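Local coordinates for protein HemO (Neisseria meningitidis, PDB 1J77) that binds heme and probably cleaves its porphyrin ring oxidatively, as a heme oxygenase, at residues L99-C113 / A169-F183. Residues are numbered along the deposited sequence; the frame is centred on the assembly and turned at random.
Sequences LPYEAGNKAIGWLYC and AEAEAIQGAREAFAF. With HEM (protoporphyrin IX containing Fe), chain B.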
loop_
_atom_site.group_PDB
_atom_site.type_symbol
_atom_site.label_atom_id
_atom_site.label_comp_id
_atom_site.label_asym_id
_atom_site.label_seq_id
_atom_site.Cartn_x
_atom_site.Cartn_y
_atom_site.Cartn_z
ATOM N N LEU A 99 -1.073 -13.680 -8.398
ATOM C CA LEU A 99 -0.749 -12.735 -7.361
ATOM C C LEU A 99 0.212 -13.324 -6.347
ATOM O O LEU A 99 0.125 -14.496 -5.992
ATOM C CB LEU A 99 -2.015 -12.321 -6.642
ATOM C CG LEU A 99 -2.742 -11.102 -7.203
ATOM C CD1 LEU A 99 -3.658 -10.541 -6.176
ATOM C CD2 LEU A 99 -1.741 -10.076 -7.559
ATOM N N PRO A 100 1.125 -12.506 -5.851
ATOM C CA PRO A 100 2.028 -12.880 -4.752
ATOM C C PRO A 100 1.223 -13.290 -3.551
ATOM O O PRO A 100 0.146 -12.717 -3.305
ATOM C CB PRO A 100 2.783 -11.577 -4.460
ATOM C CG PRO A 100 2.626 -10.757 -5.708
ATOM C CD PRO A 100 1.360 -11.129 -6.337
ATOM N N TYR A 101 1.724 -14.255 -2.776
ATOM C CA TYR A 101 1.046 -14.721 -1.588
ATOM C C TYR A 101 2.190 -15.020 -0.641
ATOM O O TYR A 101 2.530 -16.178 -0.354
ATOM C CB TYR A 101 0.227 -15.970 -1.946
ATOM C CG TYR A 101 -0.794 -16.440 -0.955
ATOM C CD1 TYR A 101 -2.099 -15.923 -0.939
ATOM C CD2 TYR A 101 -0.520 -17.460 -0.070
ATOM C CE1 TYR A 101 -3.052 -16.387 -0.054
ATOM C CE2 TYR A 101 -1.449 -17.915 0.785
ATOM C CZ TYR A 101 -2.740 -17.402 0.808
ATOM O OH TYR A 101 -3.687 -17.946 1.662
ATOM N N GLU A 102 2.735 -13.948 -0.076
ATOM C CA GLU A 102 3.964 -14.055 0.676
ATOM C C GLU A 102 3.701 -14.581 2.086
ATOM O O GLU A 102 2.591 -14.470 2.645
ATOM C CB GLU A 102 4.687 -12.695 0.708
ATOM C CG GLU A 102 6.125 -12.793 1.213
ATOM C CD GLU A 102 6.964 -13.831 0.513
ATOM O OE1 GLU A 102 7.548 -13.448 -0.548
ATOM O OE2 GLU A 102 7.055 -15.022 1.038
ATOM N N ALA A 103 4.759 -15.129 2.680
ATOM C CA ALA A 103 4.662 -15.736 3.998
ATOM C C ALA A 103 5.884 -15.420 4.845
ATOM O O ALA A 103 6.866 -14.865 4.342
ATOM C CB ALA A 103 4.540 -17.252 3.842
ATOM N N GLY A 104 5.786 -15.738 6.138
ATOM C CA GLY A 104 6.914 -15.632 7.041
ATOM C C GLY A 104 7.446 -14.230 7.247
ATOM O O GLY A 104 6.683 -13.255 7.337
ATOM N N ASN A 105 8.765 -14.128 7.404
ATOM C CA ASN A 105 9.380 -12.847 7.675
ATOM C C ASN A 105 9.163 -11.866 6.524
ATOM O O ASN A 105 8.894 -10.698 6.766
ATOM C CB ASN A 105 10.858 -13.027 8.017
ATOM C CG ASN A 105 11.058 -13.788 9.351
ATOM O OD1 ASN A 105 10.350 -13.553 10.316
ATOM N ND2 ASN A 105 12.051 -14.674 9.390
ATOM N N LYS A 106 9.274 -12.352 5.300
ATOM C CA LYS A 106 9.104 -11.492 4.115
ATOM C C LYS A 106 7.691 -10.915 4.143
ATOM O O LYS A 106 7.497 -9.752 3.721
ATOM C CB LYS A 106 9.386 -12.244 2.822
ATOM C CG LYS A 106 10.881 -12.496 2.549
ATOM C CD LYS A 106 11.094 -13.332 1.306
ATOM C CE LYS A 106 11.582 -12.493 0.165
ATOM N NZ LYS A 106 11.865 -13.277 -1.091
ATOM N N ALA A 107 6.686 -11.677 4.616
ATOM C CA ALA A 107 5.311 -11.159 4.663
ATOM C C ALA A 107 5.184 -9.981 5.611
ATOM O O ALA A 107 4.351 -9.116 5.425
ATOM C CB ALA A 107 4.270 -12.285 4.996
ATOM N N ILE A 108 6.025 -9.930 6.646
ATOM C CA ILE A 108 6.030 -8.788 7.564
ATOM C C ILE A 108 6.408 -7.492 6.822
ATOM O O ILE A 108 5.829 -6.464 7.094
ATOM C CB ILE A 108 6.950 -9.071 8.777
ATOM C CG1 ILE A 108 6.476 -10.322 9.512
ATOM C CG2 ILE A 108 6.913 -7.880 9.714
ATOM C CD1 ILE A 108 7.505 -10.874 10.487
ATOM N N GLY A 109 7.358 -7.591 5.911
ATOM C CA GLY A 109 7.691 -6.483 5.007
ATOM C C GLY A 109 6.547 -5.998 4.121
ATOM O O GLY A 109 6.389 -4.788 3.946
ATOM N N TRP A 110 5.768 -6.911 3.559
ATOM C CA TRP A 110 4.571 -6.546 2.802
ATOM C C TRP A 110 3.573 -5.848 3.672
ATOM O O TRP A 110 2.907 -4.890 3.262
ATOM C CB TRP A 110 3.902 -7.751 2.105
ATOM C CG TRP A 110 4.665 -8.283 0.961
ATOM C CD1 TRP A 110 5.864 -8.913 0.970
ATOM C CD2 TRP A 110 4.250 -8.245 -0.399
ATOM N NE1 TRP A 110 6.241 -9.207 -0.308
ATOM C CE2 TRP A 110 5.244 -8.851 -1.169
ATOM C CE3 TRP A 110 3.119 -7.766 -1.043
ATOM C CZ2 TRP A 110 5.153 -8.986 -2.578
ATOM C CZ3 TRP A 110 3.031 -7.902 -2.427
ATOM C CH2 TRP A 110 4.052 -8.487 -3.168
ATOM N N LEU A 111 3.403 -6.349 4.895
ATOM C CA LEU A 111 2.526 -5.699 5.806
ATOM C C LEU A 111 2.940 -4.241 6.160
ATOM O O LEU A 111 2.084 -3.364 6.217
ATOM C CB LEU A 111 2.375 -6.565 7.082
ATOM C CG LEU A 111 1.439 -5.984 8.126
ATOM C CD1 LEU A 111 0.070 -5.786 7.676
ATOM C CD2 LEU A 111 1.474 -6.857 9.395
ATOM N N TYR A 112 4.213 -4.042 6.435
ATOM C CA TYR A 112 4.786 -2.698 6.635
ATOM C C TYR A 112 4.443 -1.789 5.432
ATOM O O TYR A 112 3.895 -0.684 5.612
ATOM C CB TYR A 112 6.305 -2.809 6.835
ATOM C CG TYR A 112 7.012 -1.479 6.658
ATOM C CD1 TYR A 112 6.982 -0.505 7.665
ATOM C CD2 TYR A 112 7.660 -1.205 5.477
ATOM C CE1 TYR A 112 7.593 0.724 7.470
ATOM C CE2 TYR A 112 8.259 0.041 5.252
ATOM C CZ TYR A 112 8.230 1.005 6.259
ATOM O OH TYR A 112 8.855 2.253 6.030
ATOM N N CYS A 113 4.656 -2.278 4.224
ATOM C CA CYS A 113 4.430 -1.484 2.994
ATOM C C CYS A 113 2.966 -1.116 2.900
ATOM O O CYS A 113 2.620 0.042 2.714
ATOM C CB CYS A 113 4.857 -2.322 1.833
ATOM S SG CYS A 113 4.771 -1.540 0.273
ATOM N N ALA A 169 16.071 -11.999 10.798
ATOM C CA ALA A 169 14.688 -12.056 10.311
ATOM C C ALA A 169 14.303 -10.687 9.792
ATOM O O ALA A 169 13.451 -10.587 8.889
ATOM C CB ALA A 169 13.754 -12.466 11.417
ATOM N N GLU A 170 14.873 -9.640 10.388
ATOM C CA GLU A 170 14.620 -8.266 9.933
ATOM C C GLU A 170 15.075 -8.121 8.499
ATOM O O GLU A 170 14.411 -7.479 7.696
ATOM C CB GLU A 170 15.418 -7.249 10.750
ATOM C CG GLU A 170 14.866 -6.891 12.097
ATOM C CD GLU A 170 15.620 -5.719 12.710
ATOM O OE1 GLU A 170 15.827 -4.686 12.018
ATOM O OE2 GLU A 170 16.028 -5.843 13.875
ATOM N N ALA A 171 16.243 -8.666 8.180
ATOM C CA ALA A 171 16.760 -8.582 6.824
ATOM C C ALA A 171 15.770 -9.143 5.809
ATOM O O ALA A 171 15.545 -8.553 4.752
ATOM C CB ALA A 171 18.135 -9.296 6.712
ATOM N N GLU A 172 15.160 -10.278 6.133
ATOM C CA GLU A 172 14.202 -10.930 5.256
ATOM C C GLU A 172 12.963 -10.068 5.132
ATOM O O GLU A 172 12.436 -9.875 4.028
ATOM C CB GLU A 172 13.852 -12.309 5.806
ATOM C CG GLU A 172 15.095 -13.184 5.945
ATOM C CD GLU A 172 14.857 -14.570 6.514
ATOM O OE1 GLU A 172 13.725 -14.893 6.958
ATOM O OE2 GLU A 172 15.857 -15.355 6.516
ATOM N N ALA A 173 12.522 -9.518 6.246
ATOM C CA ALA A 173 11.370 -8.596 6.239
ATOM C C ALA A 173 11.639 -7.361 5.371
ATOM O O ALA A 173 10.770 -6.923 4.623
ATOM C CB ALA A 173 11.008 -8.171 7.618
ATOM N N ILE A 174 12.819 -6.764 5.517
ATOM C CA ILE A 174 13.161 -5.615 4.675
ATOM C C ILE A 174 13.187 -6.005 3.195
ATOM O O ILE A 174 12.688 -5.260 2.318
ATOM C CB ILE A 174 14.535 -5.047 5.105
ATOM C CG1 ILE A 174 14.389 -4.410 6.450
ATOM C CG2 ILE A 174 15.007 -4.019 4.118
ATOM C CD1 ILE A 174 15.731 -4.291 7.126
ATOM N N GLN A 175 13.756 -7.146 2.865
ATOM C CA GLN A 175 13.680 -7.632 1.498
ATOM C C GLN A 175 12.217 -7.788 1.040
ATOM O O GLN A 175 11.928 -7.448 -0.092
ATOM C CB GLN A 175 14.454 -8.930 1.296
ATOM C CG GLN A 175 14.438 -9.455 -0.116
ATOM C CD GLN A 175 15.094 -8.505 -1.120
ATOM O OE1 GLN A 175 15.981 -7.689 -0.762
ATOM N NE2 GLN A 175 14.694 -8.635 -2.376
ATOM N N GLY A 176 11.342 -8.316 1.899
ATOM C CA GLY A 176 9.912 -8.392 1.633
ATOM C C GLY A 176 9.352 -7.014 1.259
ATOM O O GLY A 176 8.611 -6.915 0.295
ATOM N N ALA A 177 9.634 -5.997 2.052
ATOM C CA ALA A 177 9.185 -4.625 1.793
ATOM C C ALA A 177 9.718 -4.107 0.440
ATOM O O ALA A 177 8.949 -3.561 -0.358
ATOM C CB ALA A 177 9.600 -3.683 2.956
ATOM N N ARG A 178 10.968 -4.400 0.120
ATOM C CA ARG A 178 11.515 -4.010 -1.194
ATOM C C ARG A 178 10.666 -4.671 -2.319
ATOM O O ARG A 178 10.309 -4.039 -3.319
ATOM C CB ARG A 178 13.014 -4.404 -1.335
ATOM C CG ARG A 178 13.964 -3.591 -0.459
ATOM C CD ARG A 178 15.422 -3.934 -0.589
ATOM N NE ARG A 178 16.168 -2.924 0.140
ATOM C CZ ARG A 178 17.423 -3.039 0.530
ATOM N NH1 ARG A 178 18.105 -4.143 0.265
ATOM N NH2 ARG A 178 17.988 -2.032 1.190
ATOM N N GLU A 179 10.362 -5.953 -2.141
ATOM C CA GLU A 179 9.587 -6.712 -3.104
ATOM C C GLU A 179 8.143 -6.250 -3.219
ATOM O O GLU A 179 7.600 -6.258 -4.332
ATOM C CB GLU A 179 9.691 -8.215 -2.854
ATOM C CG GLU A 179 11.115 -8.733 -3.081
ATOM C CD GLU A 179 11.329 -10.178 -2.702
ATOM O OE1 GLU A 179 10.343 -10.932 -2.648
ATOM O OE2 GLU A 179 12.507 -10.555 -2.547
ATOM N N ALA A 180 7.530 -5.795 -2.122
ATOM C CA ALA A 180 6.139 -5.248 -2.129
ATOM C C ALA A 180 6.102 -3.961 -2.949
ATOM O O ALA A 180 5.241 -3.812 -3.811
ATOM C CB ALA A 180 5.678 -5.001 -0.788
ATOM N N PHE A 181 7.083 -3.090 -2.720
ATOM C CA PHE A 181 7.158 -1.868 -3.527
ATOM C C PHE A 181 7.397 -2.183 -4.970
ATOM O O PHE A 181 6.820 -1.540 -5.849
ATOM C CB PHE A 181 8.247 -0.905 -3.032
ATOM C CG PHE A 181 7.892 -0.077 -1.799
ATOM C CD1 PHE A 181 8.649 -0.197 -0.615
ATOM C CD2 PHE A 181 6.846 0.844 -1.800
ATOM C CE1 PHE A 181 8.372 0.578 0.478
ATOM C CE2 PHE A 181 6.599 1.626 -0.700
ATOM C CZ PHE A 181 7.351 1.467 0.467
ATOM N N ALA A 182 8.278 -3.152 -5.264
ATOM C CA ALA A 182 8.536 -3.482 -6.653
ATOM C C ALA A 182 7.318 -4.030 -7.342
ATOM O O ALA A 182 7.045 -3.699 -8.478
ATOM C CB ALA A 182 9.652 -4.451 -6.765
ATOM N N PHE A 183 6.576 -4.894 -6.652
ATOM C CA PHE A 183 5.331 -5.426 -7.181
ATOM C C PHE A 183 4.305 -4.309 -7.454
ATOM O O PHE A 183 3.659 -4.319 -8.489
ATOM C CB PHE A 183 4.761 -6.490 -6.237
ATOM C CG PHE A 183 3.412 -7.049 -6.670
ATOM C CD1 PHE A 183 3.307 -7.811 -7.825
ATOM C CD2 PHE A 183 2.250 -6.728 -5.994
ATOM C CE1 PHE A 183 2.128 -8.302 -8.211
ATOM C CE2 PHE A 183 1.034 -7.248 -6.407
ATOM C CZ PHE A 183 0.999 -8.020 -7.529
HETATM C CHA HEM B . 4.837 7.133 4.168
HETATM C CHB HEM B . 3.526 10.015 0.504
HETATM C CHC HEM B . 2.286 6.091 -2.117
HETATM C CHD HEM B . 4.063 3.209 1.391
HETATM C C1A HEM B . 4.499 8.248 3.440
HETATM C C2A HEM B . 4.490 9.643 3.935
HETATM C C3A HEM B . 4.127 10.407 2.906
HETATM C C4A HEM B . 3.906 9.569 1.736
HETATM C CMA HEM B . 3.976 11.948 2.938
HETATM C CAA HEM B . 4.766 10.179 5.370
HETATM C CBA HEM B . 3.429 10.329 6.097
HETATM C CGA HEM B . 3.614 10.706 7.555
HETATM O O1A HEM B . 4.740 10.490 8.091
HETATM O O2A HEM B . 2.632 11.238 8.154
HETATM C C1B HEM B . 3.066 9.217 -0.533
HETATM C C2B HEM B . 2.521 9.703 -1.770
HETATM C C3B HEM B . 2.201 8.615 -2.529
HETATM C C4B HEM B . 2.481 7.426 -1.727
HETATM C CMB HEM B . 2.386 11.219 -2.065
HETATM C CAB HEM B . 1.540 8.587 -3.908
HETATM C CBB HEM B . 1.801 9.516 -4.823
HETATM C C1C HEM B . 2.607 4.990 -1.368
HETATM C C2C HEM B . 2.322 3.601 -1.725
HETATM C C3C HEM B . 2.870 2.818 -0.784
HETATM C C4C HEM B . 3.418 3.642 0.258
HETATM C CMC HEM B . 1.648 3.183 -3.040
HETATM C CAC HEM B . 2.881 1.297 -0.703
HETATM C CBC HEM B . 2.672 0.577 -1.801
HETATM C C1D HEM B . 4.426 4.025 2.416
HETATM C C2D HEM B . 5.007 3.518 3.632
HETATM C C3D HEM B . 5.273 4.715 4.489
HETATM C C4D HEM B . 4.805 5.832 3.706
HETATM C CMD HEM B . 5.297 2.048 3.940
HETATM C CAD HEM B . 5.824 4.767 5.915
HETATM C CBD HEM B . 7.216 5.322 5.982
HETATM C CGD HEM B . 7.613 5.181 7.434
HETATM O O1D HEM B . 8.127 4.095 7.794
HETATM O O2D HEM B . 7.474 6.178 8.210
HETATM N NA HEM B . 4.129 8.257 2.116
HETATM N NB HEM B . 3.065 7.831 -0.557
HETATM N NC HEM B . 3.248 4.952 -0.165
HETATM N ND HEM B . 4.311 5.422 2.460
HETATM FE FE HEM B . 3.797 6.621 0.939
HETATM O O HOH W 1 8.521 -10.950 -0.992
HETATM O O HOH W 2 1.996 6.499 1.683
#
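Gly109 and Gly176 let helices 104-113 and 169-183 cross at -50° with their axes only 6.2 Å apart, a glycine-mediated helix crossing in the all-helical heme oxygenase fold. Backbone touches backbone here: Gly109 CA lies 3.1 Å from Ala173 O, and Gly176 CA makes a similar CA-H...O contact with Lys106 O. On one flank of the crossing Trp110 fits as a knob among Gly176, Glu179, Ala180 and Phe183. Its six-membered ring lies flat over Ala180, whose CA sits 3.7 Å from the ring centroid, while Glu102 CB covers the opposite face near the rim. The ring of Phe183 meets the indole obliquely and takes Pro100 CG over the centre of one face, in a CH-pi contact; Leu99 CD2 comes in at its edge. Lys106, bent at chi3 (105°), forms a salt bridge from NZ to the syn side of Glu179 OE2 at 3.2 Å, and Gln175 NE2 donates to the anti lone pair of the same oxygen. One water donates to both Glu102 OE1 and Glu179 OE1 and accepts from Trp110 NE1, bridging two carboxylates that would otherwise probably repel. Toward the N-terminal ends, Asn105 ND2 gives a nearly straight hydrogen bond to Glu172 OE1, reaching it from above the carboxylate plane. At the other end the helices reach the heme: Tyr112 OH donates a hydrogen bond to the propionate oxygen O1D, 2.7 Å away, and Cys113 SG, anti to its own N (chi1 -176°), rests over the Phe181 ring, 3.5 Å from heme CAC.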